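Local coordinates for genome polyprotein (Rhinovirus C, PDB 6KU8) that probably cleaves the viral polyprotein as its 3C cysteine protease and binds the peptide-like inhibitor rupintrivir in its substrate cleft, at residues N29-H34 with G151-N156; V39-A44 with V161-G166; T71-T76 with P134-L139. One frame throughout, in Å; residues are numbered along the deposited sequence.

In the fold
The three contacts all join the two beta-barrels of a chymotrypsin-like protease and follow the seam between them. Contacts 1 and 2 lie with centres about 9 Å apart and touch directly, Met30 packing on Val40 and the backbone of Gly151 and Gly152 pairing with His164. Centre to centre, contact 3 is about 9 Å from contact 2 but about 16 Å from contact 1, which it does not touch. The probable catalytic triad draws them together: Cys150 immediately precedes 151-156, His43 belongs to contact 2, and Glu74 OE2 of contact 3 probably hydrogen-bonds His43 ND1. Rupintrivir (AG7) touches contacts 2 and 3, whereas Gly151 of contact 1 lies about 8 Å from the inhibitor.

Contact 1: N29-H34 with G151-N156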
loop_
_atom_site.group_PDB
_atom_site.type_symbol
_atom_site.label_atom_id
_atom_site.label_comp_id
_atom_site.label_asym_id
_atom_site.label_seq_id
_atom_site.Cartn_x
_atom_site.Cartn_y
_atom_site.Cartn_z
ATOM N N ASN A 29 1.739 7.164 -1.414
ATOM C CA ASN A 29 2.009 6.333 -2.579
ATOM C C ASN A 29 0.760 5.532 -2.911
ATOM O O ASN A 29 0.143 4.940 -2.021
ATOM C CB ASN A 29 3.186 5.384 -2.352
ATOM C CG ASN A 29 3.481 4.547 -3.573
ATOM O OD1 ASN A 29 3.768 5.074 -4.641
ATOM N ND2 ASN A 29 3.412 3.233 -3.422
ATOM N N MET A 30 0.398 5.519 -4.192
ATOM C CA MET A 30 -0.706 4.731 -4.710
ATOM C C MET A 30 -0.148 3.609 -5.575
ATOM O O MET A 30 0.677 3.855 -6.467
ATOM C CB MET A 30 -1.668 5.604 -5.523
ATOM C CG MET A 30 -2.921 4.849 -6.035
ATOM S SD MET A 30 -3.818 5.763 -7.335
ATOM C CE MET A 30 -2.883 5.255 -8.786
ATOM N N LEU A 31 -0.588 2.382 -5.312
ATOM C CA LEU A 31 -0.087 1.200 -6.010
ATOM C C LEU A 31 -1.179 0.666 -6.934
ATOM O O LEU A 31 -2.189 0.132 -6.469
ATOM C CB LEU A 31 0.350 0.125 -5.017
ATOM C CG LEU A 31 0.586 -1.257 -5.637
ATOM C CD1 LEU A 31 1.775 -1.211 -6.583
ATOM C CD2 LEU A 31 0.800 -2.293 -4.533
ATOM N N GLY A 32 -0.972 0.787 -8.243
ATOM C CA GLY A 32 -1.871 0.137 -9.180
ATOM C C GLY A 32 -1.698 -1.371 -9.134
ATOM O O GLY A 32 -0.584 -1.889 -9.001
ATOM N N ILE A 33 -2.818 -2.088 -9.236
ATOM C CA ILE A 33 -2.840 -3.543 -9.114
ATOM C C ILE A 33 -3.124 -4.206 -10.459
ATOM O O ILE A 33 -2.436 -5.151 -10.862
ATOM C CB ILE A 33 -3.868 -3.998 -8.051
ATOM C CG1 ILE A 33 -3.635 -3.323 -6.689
ATOM C CG2 ILE A 33 -3.868 -5.529 -7.924
ATOM C CD1 ILE A 33 -2.446 -3.818 -5.945
ATOM N N HIS A 34 -4.148 -3.730 -11.162
ATOM C CA HIS A 34 -4.599 -4.305 -12.427
ATOM C C HIS A 34 -5.702 -3.419 -12.964
ATOM O O HIS A 34 -6.401 -2.753 -12.189
ATOM C CB HIS A 34 -5.123 -5.739 -12.254
ATOM C CG HIS A 34 -6.454 -5.809 -11.563
ATOM N ND1 HIS A 34 -7.647 -5.918 -12.248
ATOM C CD2 HIS A 34 -6.779 -5.762 -10.248
ATOM C CE1 HIS A 34 -8.647 -5.951 -11.386
ATOM N NE2 HIS A 34 -8.148 -5.852 -10.164
ATOM N N GLY A 151 1.531 4.074 2.141
ATOM C CA GLY A 151 1.314 3.598 0.803
ATOM C C GLY A 151 2.526 2.957 0.182
ATOM O O GLY A 151 2.380 2.195 -0.779
ATOM N N GLY A 152 3.719 3.213 0.715
ATOM C CA GLY A 152 4.913 2.577 0.198
ATOM C C GLY A 152 4.690 1.087 0.042
ATOM O O GLY A 152 3.993 0.480 0.856
ATOM N N VAL A 153 5.278 0.500 -0.955
ATOM C CA VAL A 153 5.162 -0.904 -1.207
ATOM C C VAL A 153 6.176 -1.725 -0.392
ATOM O O VAL A 153 7.293 -1.360 -0.303
ATOM C CB VAL A 153 5.361 -1.229 -2.696
ATOM C CG1 VAL A 153 5.074 -2.673 -2.950
ATOM C CG2 VAL A 153 4.522 -0.360 -3.609
ATOM N N ILE A 154 5.733 -2.805 0.222
ATOM C CA ILE A 154 6.613 -3.719 0.918
ATOM C C ILE A 154 6.758 -4.912 -0.028
ATOM O O ILE A 154 5.821 -5.627 -0.232
ATOM C CB ILE A 154 6.074 -4.166 2.272
ATOM C CG1 ILE A 154 5.791 -2.985 3.197
ATOM C CG2 ILE A 154 6.997 -5.195 2.890
ATOM C CD1 ILE A 154 6.923 -2.089 3.496
ATOM N N ALA A 155 7.953 -5.080 -0.567
ATOM C CA ALA A 155 8.233 -6.099 -1.556
ATOM C C ALA A 155 9.682 -6.420 -1.837
ATOM O O ALA A 155 10.554 -5.744 -1.368
ATOM C CB ALA A 155 7.638 -5.667 -2.872
ATOM N N ASN A 156 9.882 -7.513 -2.562
ATOM C CA ASN A 156 11.189 -7.839 -3.130
ATOM C C ASN A 156 10.918 -8.589 -4.430
ATOM O O ASN A 156 9.772 -8.672 -4.870
ATOM C CB ASN A 156 12.057 -8.609 -2.120
ATOM C CG ASN A 156 11.465 -9.962 -1.729
ATOM O OD1 ASN A 156 10.613 -10.508 -2.427
ATOM N ND2 ASN A 156 11.918 -10.501 -0.602
#
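Gly151 O receives the side-chain amide of Asn29: ND2 donates to it over 3.0 Å in an almost straight bond, 170° at the hydrogen. The oxygen lies in the amide plane of Asn29, but seen from the glycine the donor stands well above the carbonyl plane, and the C=O...N angle is 115°. Asn29 CG is anti to its backbone N (chi1 -179°), beside the carbonyl carbon, which puts CG toward the 151-156 chain. The CB behind it rests against the peptide that follows, 3.8 Å from Gly152 N. In the other direction the backbones come close enough for Gly151 CA to approach Asn29 O at 3.3 Å, a CA-H...O contact. A CB at Gly151 would run into Asn29 O, so this close backbone approach depends on the absence of a side chain. A backbone hydrogen bond between Asn29 and Cys150 adds a further tie just before the glycine. Further along, Val153 CG2 turns to two partners at once, Asn29 ND2 at 3.8 Å and Leu31 CD1 at 4.1 Å. The leucine and valine side chains cross at about a right angle, meeting through one methyl each, and Cys18 of strand 18-23 packs on both residues. Beyond these the two chains diverge, so the contact is small and wholly buried. It joins strand 26-34 of the first barrel to the turn that leads from Cys150, the probable nucleophile, into strand 153-156 of the second, an interbarrel seam behind the active site of a chymotrypsin-like cysteine protease.

Contact 2: V39-A44 with V161-G166; sequences VVPTHA and VAIHVG. With AG7 (4-{2-(4-fluoro-benzyl)-6-methyl-5-[(5-methyl-isoxazole-3-carbonyl)-amino]-4-oxo-heptanoylamino}-5-(2-oxo-pyrrolidin-3-yl)-pentanoic acid ethyl ester), chain B.
Ile163 touches Val39 and Pro41 where the two barrels of the chymotrypsin-like fold pack together. Strands 39-41 and 161-166 run nearly parallel, 22° apart with axes 7.8 Å from each other, yet no hydrogen bond joins the segments. The first torsion of Ile163 (chi1 64°) places CG1 in the crowded position between backbone N and carbonyl carbon. Ile163 and Val39 meet tip to tip: CG2 and CD1 of the isoleucine both touch Val39 CG1, the former at 3.6 Å. The same CD1 lies 4.2 Å from Pro41 CG. His164 points from the other side of the strand into the ligand pocket. Its NE2 donates to the lactam oxygen O18 of AG7 over 2.9 Å, nearly straight at 165°, the oxygen sitting at the ring edge near its plane. Tyr141 OH is hydrogen-bonded to the other ring nitrogen, ND1, and so helps set the ring's rotation. The lactam mimics a glutamine side chain, so this bond marks the pocket for the residue before the scissile bond. At Val165 the contact reaches the probable catalytic His43. CG1 packs against Pro41 CB, while the carbonyl oxygen lies 3.2 Å from His43 CE1, approaching the ring obliquely, much as an equivalent carbonyl does in chymotrypsin-like proteases; it also accepts a weak bond from AG7 N12. The imidazole is sandwiched: AG7 C05 stands 3.3 Å above its centre on one face, and Pro41 CB lies toward the rim of the opposite face. His43 ND1 is hydrogen-bonded to Glu74 OE2. With Val165, Gly166 forms a classic beta bulge against strand 172-176, and its CA comes 3.5 Å from AG7 O03.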
loop_
_atom_site.group_PDB
_atom_site.type_symbol
_atom_site.label_atom_id
_atom_site.label_comp_id
_atom_site.label_asym_id
_atom_site.label_seq_id
_atom_site.Cartn_x
_atom_site.Cartn_y
_atom_site.Cartn_z
ATOM N N VAL A 39 -4.653 0.596 -5.063
ATOM C CA VAL A 39 -4.744 0.479 -3.620
ATOM C C VAL A 39 -4.160 1.742 -2.995
ATOM O O VAL A 39 -3.173 2.299 -3.490
ATOM C CB VAL A 39 -4.025 -0.810 -3.173
ATOM C CG1 VAL A 39 -2.857 -0.553 -2.260
ATOM C CG2 VAL A 39 -5.012 -1.809 -2.629
ATOM N N VAL A 40 -4.836 2.240 -1.964
ATOM C CA VAL A 40 -4.352 3.361 -1.157
ATOM C C VAL A 40 -4.661 3.082 0.296
ATOM O O VAL A 40 -5.595 2.330 0.625
ATOM C CB VAL A 40 -5.013 4.687 -1.568
ATOM C CG1 VAL A 40 -4.668 5.053 -3.004
ATOM C CG2 VAL A 40 -6.538 4.583 -1.416
ATOM N N PRO A 41 -3.922 3.694 1.205
ATOM C CA PRO A 41 -4.257 3.524 2.619
ATOM C C PRO A 41 -5.615 4.151 2.922
ATOM O O PRO A 41 -5.943 5.237 2.439
ATOM C CB PRO A 41 -3.105 4.231 3.346
ATOM C CG PRO A 41 -1.960 4.247 2.294
ATOM C CD PRO A 41 -2.696 4.499 1.022
ATOM N N THR A 42 -6.419 3.438 3.712
ATOM C CA THR A 42 -7.751 3.939 4.055
ATOM C C THR A 42 -7.678 5.296 4.747
ATOM O O THR A 42 -8.526 6.164 4.509
ATOM C CB THR A 42 -8.487 2.933 4.939
ATOM O OG1 THR A 42 -8.669 1.718 4.209
ATOM C CG2 THR A 42 -9.865 3.479 5.355
ATOM N N HIS A 43 -6.667 5.508 5.598
ATOM C CA HIS A 43 -6.585 6.775 6.327
ATOM C C HIS A 43 -6.123 7.942 5.460
ATOM O O HIS A 43 -6.014 9.061 5.972
ATOM C CB HIS A 43 -5.668 6.633 7.548
ATOM C CG HIS A 43 -4.212 6.474 7.212
ATOM N ND1 HIS A 43 -3.574 5.247 7.205
ATOM C CD2 HIS A 43 -3.266 7.389 6.878
ATOM C CE1 HIS A 43 -2.301 5.413 6.882
ATOM N NE2 HIS A 43 -2.087 6.704 6.684
ATOM N N ALA A 44 -5.832 7.723 4.175
ATOM C CA ALA A 44 -5.662 8.855 3.274
ATOM C C ALA A 44 -6.984 9.564 3.018
ATOM O O ALA A 44 -6.984 10.718 2.579
ATOM C CB ALA A 44 -5.031 8.402 1.950
ATOM N N VAL A 161 3.825 -7.638 -1.073
ATOM C CA VAL A 161 3.344 -8.288 0.131
ATOM C C VAL A 161 2.545 -7.369 1.047
ATOM O O VAL A 161 1.715 -7.869 1.828
ATOM C CB VAL A 161 4.560 -8.909 0.852
ATOM C CG1 VAL A 161 4.794 -8.371 2.247
ATOM C CG2 VAL A 161 4.551 -10.431 0.745
ATOM N N ALA A 162 2.709 -6.051 0.960
ATOM C CA ALA A 162 1.949 -5.139 1.813
ATOM C C ALA A 162 2.114 -3.718 1.293
ATOM O O ALA A 162 2.984 -3.446 0.466
ATOM C CB ALA A 162 2.400 -5.216 3.283
ATOM N N ILE A 163 1.241 -2.821 1.761
ATOM C CA ILE A 163 1.479 -1.386 1.677
ATOM C C ILE A 163 1.680 -0.858 3.093
ATOM O O ILE A 163 1.021 -1.305 4.042
ATOM C CB ILE A 163 0.345 -0.635 0.947
ATOM C CG1 ILE A 163 -0.970 -0.756 1.736
ATOM C CG2 ILE A 163 0.257 -1.128 -0.526
ATOM C CD1 ILE A 163 -2.091 0.154 1.223
ATOM N N HIS A 164 2.610 0.074 3.231
ATOM C CA HIS A 164 2.949 0.609 4.538
ATOM C C HIS A 164 1.817 1.483 5.060
ATOM O O HIS A 164 1.324 2.357 4.338
ATOM C CB HIS A 164 4.232 1.433 4.457
ATOM C CG HIS A 164 4.674 1.920 5.790
ATOM N ND1 HIS A 164 5.177 1.069 6.748
ATOM C CD2 HIS A 164 4.597 3.141 6.368
ATOM C CE1 HIS A 164 5.442 1.755 7.844
ATOM N NE2 HIS A 164 5.088 3.011 7.644
ATOM N N VAL A 165 1.412 1.277 6.324
ATOM C CA VAL A 165 0.261 2.042 6.813
ATOM C C VAL A 165 0.475 2.669 8.195
ATOM O O VAL A 165 -0.305 3.533 8.602
ATOM C CB VAL A 165 -1.024 1.187 6.817
ATOM C CG1 VAL A 165 -1.438 0.815 5.394
ATOM C CG2 VAL A 165 -0.854 -0.058 7.708
ATOM N N GLY A 166 1.516 2.277 8.921
ATOM C CA GLY A 166 1.753 2.929 10.201
ATOM C C GLY A 166 3.084 2.564 10.822
ATOM O O GLY A 166 3.850 1.757 10.288
HETATM C C01 AG7 B . 0.147 6.071 12.870
HETATM C C02 AG7 B . -0.915 6.802 12.067
HETATM O O03 AG7 B . 1.119 5.537 12.419
HETATM C C04 AG7 B . -0.937 6.472 10.581
HETATM C C05 AG7 B . -2.297 6.976 10.130
HETATM C C06 AG7 B . -3.400 5.968 10.491
HETATM C C07 AG7 B . -3.260 4.634 10.140
HETATM C C08 AG7 B . -4.251 3.722 10.465
HETATM C C09 AG7 B . -5.389 4.133 11.149
HETATM C C10 AG7 B . -5.533 5.467 11.504
HETATM C C11 AG7 B . -4.540 6.384 11.177
HETATM N N12 AG7 B . 1.117 6.646 8.961
HETATM C C13 AG7 B . 2.265 7.461 8.527
HETATM C C14 AG7 B . 3.462 6.544 8.717
HETATM C C15 AG7 B . 3.794 6.403 10.251
HETATM C C16 AG7 B . 5.264 5.750 10.393
HETATM N N17 AG7 B . 5.890 6.347 11.395
HETATM O O18 AG7 B . 5.691 4.880 9.713
HETATM C C19 AG7 B . 2.265 8.101 7.133
HETATM C C20 AG7 B . 0.838 8.460 6.692
HETATM C C21 AG7 B . 0.836 9.930 7.044
HETATM O O22 AG7 B . -0.297 10.543 7.572
HETATM O O23 AG7 B . 1.847 10.525 6.893
HETATM C C47 AG7 B . 0.254 7.216 9.981
HETATM O O48 AG7 B . 0.506 8.303 10.376
HETATM C C50 AG7 B . -0.058 11.884 7.874
HETATM C C53 AG7 B . -1.404 12.572 8.094
HETATM C C57 AG7 B . -0.195 6.115 14.347
HETATM N N58 AG7 B . 0.676 5.261 15.059
HETATM C C59 AG7 B . 0.157 4.575 16.191
HETATM O O60 AG7 B . -0.956 4.628 16.611
HETATM C C78 AG7 B . 0.012 7.522 14.912
HETATM C C81 AG7 B . -0.513 7.679 16.345
HETATM F F1 AG7 B . -6.360 3.222 11.470
HETATM C C82 AG7 B . 1.501 7.875 14.849
HETATM C C83 AG7 B . 4.987 7.411 11.996
HETATM C C84 AG7 B . 3.851 7.587 10.884
HETATM C C1 AG7 B . 1.253 3.786 16.801
#

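Contact 3: T71-T76 with P134-L139. With AG7 (4-{2-(4-fluoro-benzyl)-6-methyl-5-[(5-methyl-isoxazole-3-carbonyl)-amino]-4-oxo-heptanoylamino}-5-(2-oxo-pyrrolidin-3-yl)-pentanoic acid ethyl ester), chain B.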
loop_
_atom_site.group_PDB
_atom_site.type_symbol
_atom_site.label_atom_id
_atom_site.label_comp_id
_atom_site.label_asym_id
_atom_site.label_seq_id
_atom_site.Cartn_x
_atom_site.Cartn_y
_atom_site.Cartn_z
ATOM N N THR A 71 -13.505 -5.261 10.686
ATOM C CA THR A 71 -12.338 -4.511 11.138
ATOM C C THR A 71 -11.547 -4.017 9.930
ATOM O O THR A 71 -11.280 -4.783 9.001
ATOM C CB THR A 71 -11.445 -5.374 12.033
ATOM O OG1 THR A 71 -12.210 -5.855 13.149
ATOM C CG2 THR A 71 -10.244 -4.569 12.539
ATOM N N ASP A 72 -11.174 -2.740 9.954
ATOM C CA ASP A 72 -10.388 -2.155 8.873
ATOM C C ASP A 72 -9.120 -2.951 8.601
ATOM O O ASP A 72 -8.393 -3.323 9.521
ATOM C CB ASP A 72 -10.007 -0.725 9.231
ATOM C CG ASP A 72 -11.127 0.245 8.998
ATOM O OD1 ASP A 72 -11.785 0.123 7.949
ATOM O OD2 ASP A 72 -11.337 1.129 9.855
ATOM N N THR A 73 -8.848 -3.202 7.323
ATOM C CA THR A 73 -7.525 -3.655 6.917
ATOM C C THR A 73 -6.563 -2.493 6.678
ATOM O O THR A 73 -5.361 -2.730 6.523
ATOM C CB THR A 73 -7.596 -4.491 5.632
ATOM O OG1 THR A 73 -7.990 -3.643 4.541
ATOM C CG2 THR A 73 -8.576 -5.641 5.776
ATOM N N GLU A 74 -7.061 -1.259 6.618
ATOM C CA GLU A 74 -6.328 -0.050 6.238
ATOM C C GLU A 74 -6.097 -0.004 4.728
ATOM O O GLU A 74 -5.419 0.920 4.238
ATOM C CB GLU A 74 -4.967 0.075 6.948
ATOM C CG GLU A 74 -4.780 1.280 7.854
ATOM C CD GLU A 74 -5.581 2.519 7.449
ATOM O OE1 GLU A 74 -6.746 2.625 7.856
ATOM O OE2 GLU A 74 -5.034 3.408 6.772
ATOM N N ILE A 75 -6.621 -0.966 3.975
ATOM C CA ILE A 75 -6.539 -0.967 2.523
ATOM C C ILE A 75 -7.867 -0.516 1.933
ATOM O O ILE A 75 -8.927 -1.075 2.246
ATOM C CB ILE A 75 -6.155 -2.351 1.982
ATOM C CG1 ILE A 75 -4.702 -2.663 2.325
ATOM C CG2 ILE A 75 -6.390 -2.398 0.481
ATOM C CD1 ILE A 75 -4.374 -4.093 2.186
ATOM N N THR A 76 -7.799 0.474 1.050
ATOM C CA THR A 76 -8.927 0.901 0.242
ATOM C C THR A 76 -8.587 0.677 -1.224
ATOM O O THR A 76 -7.480 1.011 -1.660
ATOM C CB THR A 76 -9.245 2.371 0.508
ATOM O OG1 THR A 76 -9.791 2.496 1.826
ATOM C CG2 THR A 76 -10.227 2.901 -0.512
ATOM N N PRO A 134 -8.870 0.078 15.432
ATOM C CA PRO A 134 -8.440 -1.316 15.255
ATOM C C PRO A 134 -8.181 -1.640 13.787
ATOM O O PRO A 134 -8.991 -1.332 12.908
ATOM C CB PRO A 134 -9.617 -2.124 15.818
ATOM C CG PRO A 134 -10.331 -1.175 16.748
ATOM C CD PRO A 134 -10.161 0.189 16.138
ATOM N N THR A 135 -7.035 -2.262 13.526
ATOM C CA THR A 135 -6.602 -2.562 12.168
ATOM C C THR A 135 -6.096 -3.996 12.137
ATOM O O THR A 135 -5.220 -4.352 12.927
ATOM C CB THR A 135 -5.503 -1.584 11.716
ATOM O OG1 THR A 135 -5.934 -0.231 11.939
ATOM C CG2 THR A 135 -5.188 -1.774 10.242
ATOM N N CYS A 136 -6.639 -4.819 11.239
ATOM C CA CYS A 136 -6.332 -6.244 11.238
ATOM C C CYS A 136 -5.318 -6.603 10.150
ATOM O O CYS A 136 -4.950 -5.786 9.306
ATOM C CB CYS A 136 -7.618 -7.058 11.050
ATOM S SG CYS A 136 -8.352 -6.838 9.417
ATOM N N ARG A 137 -4.862 -7.857 10.189
ATOM C CA ARG A 137 -4.059 -8.440 9.111
ATOM C C ARG A 137 -2.803 -7.624 8.813
ATOM O O ARG A 137 -2.394 -7.486 7.657
ATOM C CB ARG A 137 -4.894 -8.610 7.845
ATOM C CG ARG A 137 -6.136 -9.506 8.039
ATOM C CD ARG A 137 -6.936 -9.650 6.755
ATOM N NE ARG A 137 -8.045 -10.584 6.917
ATOM C CZ ARG A 137 -9.074 -10.695 6.083
ATOM N NH1 ARG A 137 -9.142 -9.939 4.995
ATOM N NH2 ARG A 137 -10.047 -11.563 6.350
ATOM N N LEU A 138 -2.176 -7.091 9.857
ATOM C CA LEU A 138 -0.945 -6.325 9.695
ATOM C C LEU A 138 0.266 -7.246 9.671
ATOM O O LEU A 138 0.299 -8.263 10.370
ATOM C CB LEU A 138 -0.789 -5.311 10.826
ATOM C CG LEU A 138 -1.750 -4.129 10.737
ATOM C CD1 LEU A 138 -1.628 -3.313 12.016
ATOM C CD2 LEU A 138 -1.430 -3.295 9.495
ATOM N N LEU A 139 1.254 -6.882 8.850
ATOM C CA LEU A 139 2.593 -7.453 8.886
ATOM C C LEU A 139 3.517 -6.419 9.537
ATOM O O LEU A 139 3.359 -5.217 9.307
ATOM C CB LEU A 139 3.079 -7.806 7.472
ATOM C CG LEU A 139 2.119 -8.591 6.566
ATOM C CD1 LEU A 139 2.708 -8.826 5.165
ATOM C CD2 LEU A 139 1.733 -9.895 7.242
HETATM C C01 AG7 B . 0.147 6.071 12.870
HETATM C C02 AG7 B . -0.915 6.802 12.067
HETATM O O03 AG7 B . 1.119 5.537 12.419
HETATM C C04 AG7 B . -0.937 6.472 10.581
HETATM C C05 AG7 B . -2.297 6.976 10.130
HETATM C C06 AG7 B . -3.400 5.968 10.491
HETATM C C07 AG7 B . -3.260 4.634 10.140
HETATM C C08 AG7 B . -4.251 3.722 10.465
HETATM C C09 AG7 B . -5.389 4.133 11.149
HETATM C C10 AG7 B . -5.533 5.467 11.504
HETATM C C11 AG7 B . -4.540 6.384 11.177
HETATM N N12 AG7 B . 1.117 6.646 8.961
HETATM C C13 AG7 B . 2.265 7.461 8.527
HETATM C C14 AG7 B . 3.462 6.544 8.717
HETATM C C15 AG7 B . 3.794 6.403 10.251
HETATM C C16 AG7 B . 5.264 5.750 10.393
HETATM N N17 AG7 B . 5.890 6.347 11.395
HETATM O O18 AG7 B . 5.691 4.880 9.713
HETATM C C19 AG7 B . 2.265 8.101 7.133
HETATM C C20 AG7 B . 0.838 8.460 6.692
HETATM C C21 AG7 B . 0.836 9.930 7.044
HETATM O O22 AG7 B . -0.297 10.543 7.572
HETATM O O23 AG7 B . 1.847 10.525 6.893
HETATM C C47 AG7 B . 0.254 7.216 9.981
HETATM O O48 AG7 B . 0.506 8.303 10.376
HETATM C C50 AG7 B . -0.058 11.884 7.874
HETATM C C53 AG7 B . -1.404 12.572 8.094
HETATM C C57 AG7 B . -0.195 6.115 14.347
HETATM N N58 AG7 B . 0.676 5.261 15.059
HETATM C C59 AG7 B . 0.157 4.575 16.191
HETATM O O60 AG7 B . -0.956 4.628 16.611
HETATM C C78 AG7 B . 0.012 7.522 14.912
HETATM C C81 AG7 B . -0.513 7.679 16.345
HETATM F F1 AG7 B . -6.360 3.222 11.470
HETATM C C82 AG7 B . 1.501 7.875 14.849
HETATM C C83 AG7 B . 4.987 7.411 11.996
HETATM C C84 AG7 B . 3.851 7.587 10.884
HETATM C C1 AG7 B . 1.253 3.786 16.801
HETATM O O HOH W 1 -11.563 -1.224 12.398
HETATM O O HOH W 2 -4.199 -5.229 6.738
HETATM O O HOH W 3 -7.129 1.452 10.474
#
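The Arg137 guanidinium has Thr73 CG2 lying obliquely to it, 4.4 Å from NH1, and the same nitrogen is hydrogen-bonded to Tyr181 OH. The Glu74 carboxylate, a second flat group, looks toward the inhibitor: a bend at chi2 (-29°) places CD, which is 3.5 Å from C08 of the fluorophenyl ring of AG7. OE1 accepts from a water that also contacts Thr135 OG1, itself hydrogen-bonded to Asn133 O. Glu74 CB packs on Thr135 CG2 at 3.8 Å. Between the backbones there is one direct hydrogen bond, Cys136 N to Asp72 O, 2.9 Å long; Thr135 CA approaches the same oxygen at 3.3 Å. A second water accepts from Asp72 N and donates to Pro134 O. Small apolar contacts close the interface, Thr71 CG2 against Cys136 CB at 3.9 Å and Thr73 CG2 against Cys136 SG at 3.8 Å. Both chains turn a corner here, at Glu74 and Arg137, and an ST turn from Ile75 N to Thr73 OG1, which is also hydrogen-bonded to Leu65 O, spans the first. The two barrels are thus joined by one backbone hydrogen bond, bridging waters and methyl packing, and the two oxygens of Glu74 have separate partners, OE2 with His43 ND1 and OE1 with a water, consistent with the acidic member of a Cys-His-Glu triad.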